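Endoglucanase (Bacillus akibai, PDB 1UWW) hydrolyses internal beta-1,4-glucosidic linkages of cellulose, the piece present here being its family 28 carbohydrate-binding module, which is specific for non-crystalline cellulose. Local coordinates at residues S20-G25 with N51-E56; F91-D96 with V181-V186; V110-T115 with L163-I168. All blocks are in the same frame, centred on the assembly; numbering follows the deposited sequence. Where two conformers were deposited one is given.

Contact 1 (S20-G25 with N51-E56); sequences SVFEDG and NALSWE. With CA (calcium ion), chain C.
Val21, Glu23 and Asn51 meet at a calcium ion on the rim of the beta-sandwich that forms this carbohydrate-binding module, joining the loop 20-25 to the strand 50-58. Two ligands are main-chain oxygens: Val21 O lies 2.4 Å and Asn51 O 2.3 Å from the calcium ion. Glu23 supplies OE2 at 2.4 Å from the same ion, and a water adds a fourth ligand. Ser50 and both carboxylate oxygens of Asp184 complete seven-fold coordination. Backbone carbonyls serve here whatever the side chain, so a valine can be a ligand, while the acidic Glu23, with Asp184, probably helps to balance the charge of the ion.

Hydrogen bonds fix the glutamate further. Its chain bends at chi2 (-55°), which carries CD back toward the strand. Asn51 N, 3.0 Å from Glu23 OE2, uses the syn lone pair of that oxygen, so OE2 both receives an N-H and binds the metal. Asn51 ND2 meets Glu23 OE1 at 3.0 Å on its syn side, 33° out of the carboxylate plane. Asparagine suits this position because its side-chain amide brings a second N-H to the carboxylate.

Apolar contact forms the inner part. The buried Phe22 lays one ring face over Leu53, whose CB stands 3.9 Å from the ring centroid and 14° off the normal, a CH-pi contact displaced toward the rim near CE1 and CZ. Ile44 touches both side chains. Separately, the loop main chain comes close to the strand where Phe22 O lies 3.2 Å from Asn51 CB.

Contact 2 (F91-D96 with V181-V186); sequences FDFYLD and VFVDNV. With CA (calcium ion), chain E; CA (calcium ion), chain C; CA (calcium ion), chain D.
Asp92 faces Asp184 and Tyr94 faces Phe182 in the hydrogen-bonded pairs of two neighbouring antiparallel strands, whose axes approach to 4.6 Å at 165°. Each pair exchanges two N-H...O bonds. Phe93 with Val183, between them, and Leu95 with Val181, one step beyond Tyr94, are non-hydrogen-bonded pairs.

Phe93, Leu95, Val181 and Val183 turn to one face. The Phe93 ring spans both valines: CE1 is 3.8 Å from Val181 CB, while CD1 is 3.8 Å from Val183 CG2 at the ring edge. On this apolar side Phe93 also meets Phe170 of the other sheet.

On the face of Asp92, Tyr94, Phe182 and Asp184, the side chains of Tyr94 and Phe182 cross at about a right angle, with Tyr94 CD1 3.9 Å from Phe182 CB. Asn185 ND2 donates to Asp92 OD2 at 2.8 Å in a nearly straight bond (169°). Asp92 OD1 binds a calcium ion at 2.3 Å, with Glu146 as a further ligand, and is also hydrogen-bonded to His144. Asp184 grips another calcium ion with both oxygens, and a water links Asp184 OD2 to Tyr94 OH, which Asn48 also bonds. At the far end Asp96 OD1 binds a third calcium ion at 2.4 Å.

Asn185 adopts a left-handed backbone conformation that asparagine tolerates well; with Val186 opposite Ser20 it makes a G1 beta bulge. Strands packed by one apolar face against a second sheet are typical of a beta-sandwich; here their acidic residues also bind three calcium ions.

Contact 3 (V110-T115 with L163-I168); sequences VFQPPT and LRNMMI
Gln112 follows the end of strand 104-111 and reaches across to Arg164 and Asn165. Its CB lies 3.3 Å from Asn165 OD1, packed against the side-chain amide. CG is set anti to the carbonyl carbon (chi1 -55°) and runs on past the same amide. From there the extended chain brings CD beside Arg164 NH2. At the tip, OE1 accepts from Asn165 ND2 at 3.0 Å; the donor comes in the carbonyl plane on a lone pair, and the bond is nearly straight (168°). Gln112 OE1 also lies 3.7 Å from Met167 SE and 3.3 Å from Arg164 NH2. NE2 hydrogen-bonds Tyr118 O. Glutamine suits this place, having an acceptor for one neighbour and a donor for the other.

Asn165 is held from both ends. Arg164 NE, 2.8 Å from Asn165 OD1, and Arg164 NH2 grip that oxygen side-on from one face of its plane, while Asn165 ND2 also bonds Asp75 on the next strand. These bonds fix the rotation of the buried amide.

Phe111 and Met166 share the face that also carries Ile168, turned toward the other sheet; Val110 and Met167 point to the opposite one. Leu163 CD1 stands over the centre of the Phe111 ring, 3.9 Å from its centroid, a CH-pi contact. Beside it, Met166 CB lies 3.7 Å from Phe111 CE1. Met166, here selenomethionine, also brings SE obliquely to the Phe111 ring in a Met-aromatic contact.

Val110 and Met167 exchange two backbone bonds. Gln112 N continues to Asn165 O at 3.3 Å, with a weak second bond to Leu163 O; Pro113, next in the chain, has no N-H to offer. This is the end of an antiparallel strand pair in the five-stranded sheet of the beta-sandwich, where 104-111 passes into a loop.

In the fold
From the N terminus, contact 1 closes first, bringing the loop before strand 30-32 onto strand 50-58. Contact 2 then opens on strand 88-97 and closes only at strand 180-189; contact 3, from strand 104-111 to strand 165-173, is nested within that long loop. Contact 1 ties a loop to the six-stranded sheet in which contact 2 lies, and strands 50-58 and 180-189 are neighbours there: Leu53 O probably hydrogen-bonds Val183 N, and one calcium ion takes ligands from both contacts. Contact 3 lies in the five-stranded sheet, its centre about 21 Å from that of contact 2, yet Phe91 CE1 touches Ile168 CD1 between the two sheets.

Contact 1 (S20-G25 with N51-E56)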
loop_
_atom_site.group_PDB
_atom_site.type_symbol
_atom_site.label_atom_id
_atom_site.label_comp_id
_atom_site.label_asym_id
_atom_site.label_seq_id
_atom_site.Cartn_x
_atom_site.Cartn_y
_atom_site.Cartn_z
ATOM N N SER A 20 18.001 -12.862 -8.639
ATOM C CA SER A 20 18.711 -11.900 -9.476
ATOM C C SER A 20 19.802 -11.214 -8.643
ATOM O O SER A 20 19.514 -10.493 -7.695
ATOM C CB SER A 20 17.734 -10.859 -10.059
ATOM O OG SER A 20 16.576 -11.450 -10.643
ATOM N N VAL A 21 21.061 -11.500 -8.977
ATOM C CA VAL A 21 22.223 -10.999 -8.261
ATOM C C VAL A 21 23.077 -9.990 -9.062
ATOM O O VAL A 21 23.935 -9.338 -8.500
ATOM C CB VAL A 21 23.091 -12.160 -7.717
ATOM C CG1 VAL A 21 22.270 -13.008 -6.754
ATOM C CG2 VAL A 21 23.654 -13.020 -8.848
ATOM N N PHE A 22 22.874 -9.889 -10.355
ATOM C CA PHE A 22 23.494 -8.836 -11.188
ATOM C C PHE A 22 25.007 -8.894 -11.190
ATOM O O PHE A 22 25.658 -7.868 -11.235
ATOM C CB PHE A 22 22.977 -7.436 -10.801
ATOM C CG PHE A 22 21.459 -7.377 -10.729
ATOM C CD1 PHE A 22 20.697 -7.388 -11.898
ATOM C CD2 PHE A 22 20.803 -7.363 -9.496
ATOM C CE1 PHE A 22 19.320 -7.369 -11.823
ATOM C CE2 PHE A 22 19.429 -7.360 -9.436
ATOM C CZ PHE A 22 18.682 -7.355 -10.611
ATOM N N GLU A 23 25.562 -10.112 -11.198
ATOM C CA GLU A 23 27.009 -10.297 -11.164
ATOM C C GLU A 23 27.628 -10.701 -12.505
ATOM O O GLU A 23 28.841 -10.951 -12.554
ATOM C CB GLU A 23 27.389 -11.300 -10.087
ATOM C CG GLU A 23 26.998 -10.879 -8.669
ATOM C CD GLU A 23 27.532 -9.503 -8.265
ATOM O OE1 GLU A 23 28.654 -9.084 -8.681
ATOM O OE2 GLU A 23 26.834 -8.829 -7.472
ATOM N N ASP A 24 26.851 -10.707 -13.578
ATOM C CA ASP A 24 27.330 -11.111 -14.908
ATOM C C ASP A 24 27.365 -9.950 -15.906
ATOM O O ASP A 24 27.374 -10.175 -17.114
ATOM C CB ASP A 24 26.465 -12.259 -15.464
ATOM C CG ASP A 24 24.983 -11.870 -15.655
ATOM O OD1 ASP A 24 24.620 -10.692 -15.441
ATOM O OD2 ASP A 24 24.104 -12.691 -16.019
ATOM N N GLY A 25 27.346 -8.715 -15.415
ATOM C CA GLY A 25 27.333 -7.543 -16.270
ATOM C C GLY A 25 26.018 -7.274 -16.989
ATOM O O GLY A 25 25.973 -6.371 -17.840
ATOM N N ASN A 51 27.354 -5.889 -6.902
ATOM C CA ASN A 51 26.768 -5.219 -8.038
ATOM C C ASN A 51 25.244 -5.296 -7.987
ATOM O O ASN A 51 24.675 -6.306 -7.589
ATOM C CB ASN A 51 27.294 -5.818 -9.332
ATOM C CG ASN A 51 28.718 -5.441 -9.595
ATOM O OD1 ASN A 51 29.089 -4.252 -9.560
ATOM N ND2 ASN A 51 29.544 -6.443 -9.835
ATOM N N ALA A 52 24.598 -4.214 -8.412
ATOM C CA ALA A 52 23.165 -4.033 -8.242
ATOM C C ALA A 52 22.566 -3.359 -9.481
ATOM O O ALA A 52 23.233 -2.612 -10.173
ATOM C CB ALA A 52 22.931 -3.192 -7.034
ATOM N N LEU A 53 21.297 -3.617 -9.753
ATOM C CA LEU A 53 20.528 -2.920 -10.786
ATOM C C LEU A 53 20.281 -1.485 -10.283
ATOM O O LEU A 53 19.832 -1.299 -9.162
ATOM C CB LEU A 53 19.203 -3.628 -10.985
ATOM C CG LEU A 53 18.288 -3.084 -12.083
ATOM C CD1 LEU A 53 18.891 -3.295 -13.454
ATOM C CD2 LEU A 53 16.911 -3.718 -11.984
ATOM N N SER A 54 20.520 -0.472 -11.113
ATOM C CA SER A 54 20.510 0.926 -10.667
ATOM C C SER A 54 19.942 1.892 -11.690
ATOM O O SER A 54 20.063 1.678 -12.892
ATOM C CB SER A 54 21.944 1.308 -10.256
ATOM O OG SER A 54 22.032 2.563 -9.635
ATOM N N TRP A 55 19.287 2.929 -11.185
ATOM C CA TRP A 55 18.862 4.058 -12.020
ATOM C C TRP A 55 18.855 5.290 -11.130
ATOM O O TRP A 55 18.873 5.197 -9.917
ATOM C CB TRP A 55 17.503 3.780 -12.684
ATOM C CG TRP A 55 16.344 3.676 -11.743
ATOM C CD1 TRP A 55 15.441 4.659 -11.466
ATOM C CD2 TRP A 55 15.929 2.521 -10.974
ATOM N NE1 TRP A 55 14.514 4.199 -10.560
ATOM C CE2 TRP A 55 14.780 2.891 -10.254
ATOM C CE3 TRP A 55 16.425 1.225 -10.811
ATOM C CZ2 TRP A 55 14.101 2.004 -9.406
ATOM C CZ3 TRP A 55 15.751 0.350 -9.950
ATOM C CH2 TRP A 55 14.614 0.751 -9.268
ATOM N N GLU A 56 18.776 6.465 -11.740
ATOM C CA GLU A 56 18.616 7.703 -11.003
ATOM C C GLU A 56 17.456 8.510 -11.558
ATOM O O GLU A 56 17.122 8.430 -12.733
ATOM C CB GLU A 56 19.906 8.503 -10.883
ATOM C CG GLU A 56 20.614 8.932 -12.111
ATOM C CD GLU A 56 21.838 9.811 -11.752
ATOM O OE1 GLU A 56 22.393 9.734 -10.610
ATOM O OE2 GLU A 56 22.241 10.585 -12.608
HETATM CA CA CA C . 24.735 -8.321 -6.507
HETATM O O HOH W 1 24.475 -10.282 -5.235
#

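Contact 2 (F91-D96 with V181-V186)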
loop_
_atom_site.group_PDB
_atom_site.type_symbol
_atom_site.label_atom_id
_atom_site.label_comp_id
_atom_site.label_asym_id
_atom_site.label_seq_id
_atom_site.Cartn_x
_atom_site.Cartn_y
_atom_site.Cartn_z
ATOM N N PHE A 91 14.288 -8.278 -1.511
ATOM C CA PHE A 91 15.429 -7.704 -2.185
ATOM C C PHE A 91 16.096 -6.670 -1.283
ATOM O O PHE A 91 15.476 -6.119 -0.384
ATOM C CB PHE A 91 15.090 -7.104 -3.580
ATOM C CG PHE A 91 14.019 -6.038 -3.604
ATOM C CD1 PHE A 91 12.666 -6.388 -3.672
ATOM C CD2 PHE A 91 14.362 -4.695 -3.682
ATOM C CE1 PHE A 91 11.678 -5.395 -3.779
ATOM C CE2 PHE A 91 13.391 -3.722 -3.787
ATOM C CZ PHE A 91 12.053 -4.090 -3.810
ATOM N N ASP A 92 17.377 -6.445 -1.554
ATOM C CA ASP A 92 18.090 -5.304 -0.972
ATOM C C ASP A 92 17.818 -4.067 -1.809
ATOM O O ASP A 92 17.938 -4.100 -3.026
ATOM C CB ASP A 92 19.600 -5.577 -0.927
ATOM C CG ASP A 92 19.933 -6.715 -0.034
ATOM O OD1 ASP A 92 19.597 -6.686 1.173
ATOM O OD2 ASP A 92 20.490 -7.741 -0.493
ATOM N N PHE A 93 17.394 -3.008 -1.155
ATOM C CA PHE A 93 17.092 -1.748 -1.826
ATOM C C PHE A 93 17.941 -0.684 -1.190
ATOM O O PHE A 93 17.966 -0.551 0.018
ATOM C CB PHE A 93 15.630 -1.389 -1.656
ATOM C CG PHE A 93 15.196 -0.201 -2.476
ATOM C CD1 PHE A 93 15.446 -0.102 -3.834
ATOM C CD2 PHE A 93 14.525 0.847 -1.865
ATOM C CE1 PHE A 93 15.031 1.038 -4.570
ATOM C CE2 PHE A 93 14.098 1.969 -2.605
ATOM C CZ PHE A 93 14.354 2.069 -3.932
ATOM N N TYR A 94 18.658 0.071 -1.997
ATOM C CA TYR A 94 19.528 1.113 -1.483
ATOM C C TYR A 94 19.176 2.432 -2.138
ATOM O O TYR A 94 18.807 2.486 -3.316
ATOM C CB TYR A 94 20.994 0.836 -1.773
ATOM C CG TYR A 94 21.500 -0.534 -1.370
ATOM C CD1 TYR A 94 21.378 -1.616 -2.212
ATOM C CD2 TYR A 94 22.129 -0.724 -0.166
ATOM C CE1 TYR A 94 21.857 -2.859 -1.852
ATOM C CE2 TYR A 94 22.616 -1.967 0.209
ATOM C CZ TYR A 94 22.484 -3.000 -0.652
ATOM O OH TYR A 94 22.982 -4.258 -0.329
ATOM N N LEU A 95 19.287 3.485 -1.360
ATOM C CA LEU A 95 19.130 4.839 -1.863
ATOM C C LEU A 95 20.374 5.640 -1.541
ATOM O O LEU A 95 20.863 5.630 -0.416
ATOM C CB LEU A 95 17.905 5.514 -1.266
ATOM C CG LEU A 95 16.603 4.726 -1.409
ATOM C CD1 LEU A 95 16.345 3.943 -0.157
ATOM C CD2 LEU A 95 15.433 5.620 -1.730
ATOM N N ASP A 96 20.843 6.381 -2.538
ATOM C CA ASP A 96 21.834 7.423 -2.328
ATOM C C ASP A 96 21.216 8.731 -2.804
ATOM O O ASP A 96 21.327 9.098 -3.983
ATOM C CB ASP A 96 23.121 7.136 -3.073
ATOM C CG ASP A 96 24.240 8.119 -2.710
ATOM O OD1 ASP A 96 23.962 9.164 -2.053
ATOM O OD2 ASP A 96 25.440 7.901 -3.013
ATOM N N VAL A 181 19.176 4.951 -7.000
ATOM C CA VAL A 181 18.690 3.813 -6.235
ATOM C C VAL A 181 19.290 2.550 -6.846
ATOM O O VAL A 181 19.753 2.507 -7.989
ATOM C CB VAL A 181 17.164 3.744 -6.127
ATOM C CG1 VAL A 181 16.594 5.020 -5.508
ATOM C CG2 VAL A 181 16.526 3.441 -7.431
ATOM N N PHE A 182 19.281 1.501 -6.035
ATOM C CA PHE A 182 19.950 0.233 -6.354
ATOM C C PHE A 182 19.083 -0.918 -5.821
ATOM O O PHE A 182 18.603 -0.862 -4.685
ATOM C CB PHE A 182 21.323 0.116 -5.684
ATOM C CG PHE A 182 22.255 1.306 -5.882
ATOM C CD1 PHE A 182 22.102 2.488 -5.130
ATOM C CD2 PHE A 182 23.315 1.207 -6.753
ATOM C CE1 PHE A 182 22.971 3.548 -5.284
ATOM C CE2 PHE A 182 24.220 2.285 -6.902
ATOM C CZ PHE A 182 24.050 3.425 -6.166
ATOM N N VAL A 183 18.945 -1.967 -6.619
ATOM C CA VAL A 183 18.210 -3.190 -6.256
ATOM C C VAL A 183 19.143 -4.387 -6.413
ATOM O O VAL A 183 19.781 -4.556 -7.444
ATOM C CB VAL A 183 17.005 -3.341 -7.217
ATOM C CG1 VAL A 183 16.350 -4.724 -7.137
ATOM C CG2 VAL A 183 15.985 -2.227 -6.992
ATOM N N ASP A 184 19.188 -5.243 -5.396
ATOM C CA ASP A 184 20.030 -6.443 -5.462
ATOM C C ASP A 184 19.330 -7.647 -4.822
ATOM O O ASP A 184 18.482 -7.505 -3.959
ATOM C CB ASP A 184 21.384 -6.195 -4.796
ATOM C CG ASP A 184 22.495 -7.116 -5.290
ATOM O OD1 ASP A 184 22.312 -7.955 -6.206
ATOM O OD2 ASP A 184 23.642 -6.953 -4.787
ATOM N N ASN A 185 19.716 -8.834 -5.263
ATOM C CA ASN A 185 19.314 -10.088 -4.611
ATOM C C ASN A 185 17.797 -10.290 -4.589
ATOM O O ASN A 185 17.221 -10.638 -3.570
ATOM C CB ASN A 185 19.926 -10.223 -3.216
ATOM C CG ASN A 185 21.408 -10.098 -3.240
ATOM O OD1 ASN A 185 22.073 -10.799 -4.001
ATOM N ND2 ASN A 185 21.943 -9.182 -2.447
ATOM N N VAL A 186 17.154 -10.065 -5.731
ATOM C CA VAL A 186 15.707 -10.255 -5.811
ATOM C C VAL A 186 15.417 -11.743 -5.823
ATOM O O VAL A 186 15.936 -12.455 -6.644
ATOM C CB VAL A 186 15.056 -9.589 -7.060
ATOM C CG1 VAL A 186 13.526 -9.643 -6.934
ATOM C CG2 VAL A 186 15.542 -8.176 -7.281
HETATM CA CA CA E . 19.509 -8.713 2.218
HETATM CA CA CA C . 24.735 -8.321 -6.507
HETATM CA CA CA D . 24.134 11.440 -1.313
HETATM O O HOH W 2 24.122 -5.053 -2.725
HETATM O O HOH W 1 24.475 -10.282 -5.235
HETATM O O HOH W 3 23.395 13.164 0.376
HETATM O O HOH W 4 23.408 10.259 0.641
HETATM O O HOH W 5 26.429 10.991 -0.850
HETATM O O HOH W 6 20.989 -8.003 3.154
#

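Contact 3 (V110-T115 with L163-I168)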
loop_
_atom_site.group_PDB
_atom_site.type_symbol
_atom_site.label_atom_id
_atom_site.label_comp_id
_atom_site.label_asym_id
_atom_site.label_seq_id
_atom_site.Cartn_x
_atom_site.Cartn_y
_atom_site.Cartn_z
ATOM N N VAL A 110 3.391 -6.646 -7.866
ATOM C CA VAL A 110 2.285 -7.091 -8.702
ATOM C C VAL A 110 2.759 -8.242 -9.566
ATOM O O VAL A 110 3.909 -8.272 -10.015
ATOM C CB VAL A 110 1.759 -5.947 -9.602
ATOM C CG1 VAL A 110 0.674 -6.426 -10.577
ATOM C CG2 VAL A 110 1.260 -4.811 -8.741
ATOM N N PHE A 111 1.910 -9.248 -9.743
ATOM C CA PHE A 111 2.087 -10.267 -10.757
ATOM C C PHE A 111 0.931 -10.221 -11.729
ATOM O O PHE A 111 -0.134 -9.676 -11.426
ATOM C CB PHE A 111 2.147 -11.673 -10.131
ATOM C CG PHE A 111 3.224 -11.839 -9.109
ATOM C CD1 PHE A 111 4.552 -11.992 -9.481
ATOM C CD2 PHE A 111 2.925 -11.841 -7.764
ATOM C CE1 PHE A 111 5.535 -12.149 -8.511
ATOM C CE2 PHE A 111 3.915 -12.004 -6.818
ATOM C CZ PHE A 111 5.200 -12.146 -7.205
ATOM N N GLN A 112 1.117 -10.802 -12.892
ATOM C CA GLN A 112 0.056 -10.809 -13.897
ATOM C C GLN A 112 -0.281 -12.224 -14.418
ATOM O O GLN A 112 -0.136 -12.504 -15.617
ATOM C CB GLN A 112 0.459 -9.874 -15.039
ATOM C CG GLN A 112 0.786 -8.459 -14.609
ATOM C CD GLN A 112 0.715 -7.500 -15.765
ATOM O OE1 GLN A 112 1.730 -7.143 -16.341
ATOM N NE2 GLN A 112 -0.495 -7.112 -16.132
ATOM N N PRO A 113 -0.783 -13.096 -13.549
ATOM C CA PRO A 113 -1.189 -14.450 -13.964
ATOM C C PRO A 113 -2.372 -14.390 -14.949
ATOM O O PRO A 113 -3.395 -13.828 -14.599
ATOM C CB PRO A 113 -1.648 -15.120 -12.663
ATOM C CG PRO A 113 -1.917 -13.981 -11.712
ATOM C CD PRO A 113 -1.060 -12.850 -12.127
ATOM N N PRO A 114 -2.238 -14.952 -16.151
ATOM C CA PRO A 114 -3.390 -15.007 -17.075
ATOM C C PRO A 114 -4.623 -15.691 -16.487
ATOM O O PRO A 114 -5.731 -15.387 -16.918
ATOM C CB PRO A 114 -2.843 -15.799 -18.265
ATOM C CG PRO A 114 -1.404 -15.556 -18.235
ATOM C CD PRO A 114 -1.018 -15.511 -16.755
ATOM N N THR A 115 -4.448 -16.583 -15.519
ATOM C CA THR A 115 -5.597 -17.229 -14.868
ATOM C C THR A 115 -6.305 -16.369 -13.821
ATOM O O THR A 115 -7.377 -16.764 -13.338
ATOM C CB THR A 115 -5.190 -18.551 -14.202
ATOM O OG1 THR A 115 -4.132 -18.319 -13.256
ATOM C CG2 THR A 115 -4.628 -19.522 -15.202
ATOM N N LEU A 163 2.758 -17.032 -12.891
ATOM C CA LEU A 163 2.600 -15.616 -12.611
ATOM C C LEU A 163 2.966 -14.725 -13.802
ATOM O O LEU A 163 2.573 -13.550 -13.821
ATOM C CB LEU A 163 3.426 -15.255 -11.371
ATOM C CG LEU A 163 3.029 -16.020 -10.099
ATOM C CD1 LEU A 163 4.035 -15.753 -8.971
ATOM C CD2 LEU A 163 1.622 -15.653 -9.683
ATOM N N ARG A 164 3.723 -15.279 -14.769
ATOM C CA ARG A 164 4.104 -14.640 -16.031
ATOM C C ARG A 164 5.153 -13.536 -15.922
ATOM O O ARG A 164 6.212 -13.580 -16.552
ATOM C CB ARG A 164 2.893 -14.125 -16.810
ATOM C CG ARG A 164 3.210 -13.778 -18.277
ATOM C CD ARG A 164 2.094 -13.051 -18.987
ATOM N NE ARG A 164 1.968 -11.704 -18.486
ATOM C CZ ARG A 164 1.226 -10.752 -19.045
ATOM N NH1 ARG A 164 0.499 -11.023 -20.127
ATOM N NH2 ARG A 164 1.201 -9.539 -18.526
ATOM N N ASN A 165 4.832 -12.519 -15.154
ATOM C CA ASN A 165 5.752 -11.439 -14.918
ATOM C C ASN A 165 5.511 -10.815 -13.556
ATOM O O ASN A 165 4.397 -10.857 -13.024
ATOM C CB ASN A 165 5.723 -10.389 -16.063
ATOM C CG ASN A 165 4.410 -9.664 -16.182
ATOM O OD1 ASN A 165 3.388 -10.263 -16.510
ATOM N ND2 ASN A 165 4.416 -8.374 -15.931
HETATM N N MSE A 166 6.567 -10.210 -13.031
HETATM C CA MSE A 166 6.576 -9.550 -11.756
HETATM C C MSE A 166 6.932 -8.104 -11.986
HETATM O O MSE A 166 7.922 -7.775 -12.648
HETATM C CB MSE A 166 7.629 -10.204 -10.879
HETATM C CG MSE A 166 7.987 -9.466 -9.602
HETATM SE SE MSE A 166 9.120 -10.412 -8.392
HETATM C CE MSE A 166 10.255 -11.288 -9.604
HETATM N N MSE A 167 6.071 -7.182 -11.585
HETATM C CA MSE A 167 6.542 -5.747 -11.470
HETATM C C MSE A 167 6.622 -5.246 -10.045
HETATM O O MSE A 167 5.894 -5.702 -9.121
HETATM C CB MSE A 167 5.641 -4.725 -12.258
HETATM C CG MSE A 167 5.329 -5.233 -13.781
HETATM SE SE MSE A 167 3.742 -4.538 -14.644
HETATM C CE MSE A 167 3.750 -2.888 -13.675
ATOM N N ILE A 168 7.505 -4.281 -9.912
ATOM C CA ILE A 168 7.792 -3.626 -8.644
ATOM C C ILE A 168 7.596 -2.154 -8.912
ATOM O O ILE A 168 8.277 -1.585 -9.789
ATOM C CB ILE A 168 9.217 -3.924 -8.110
ATOM C CG1 ILE A 168 9.433 -5.439 -8.016
ATOM C CG2 ILE A 168 9.390 -3.294 -6.768
ATOM C CD1 ILE A 168 10.812 -5.823 -7.615
#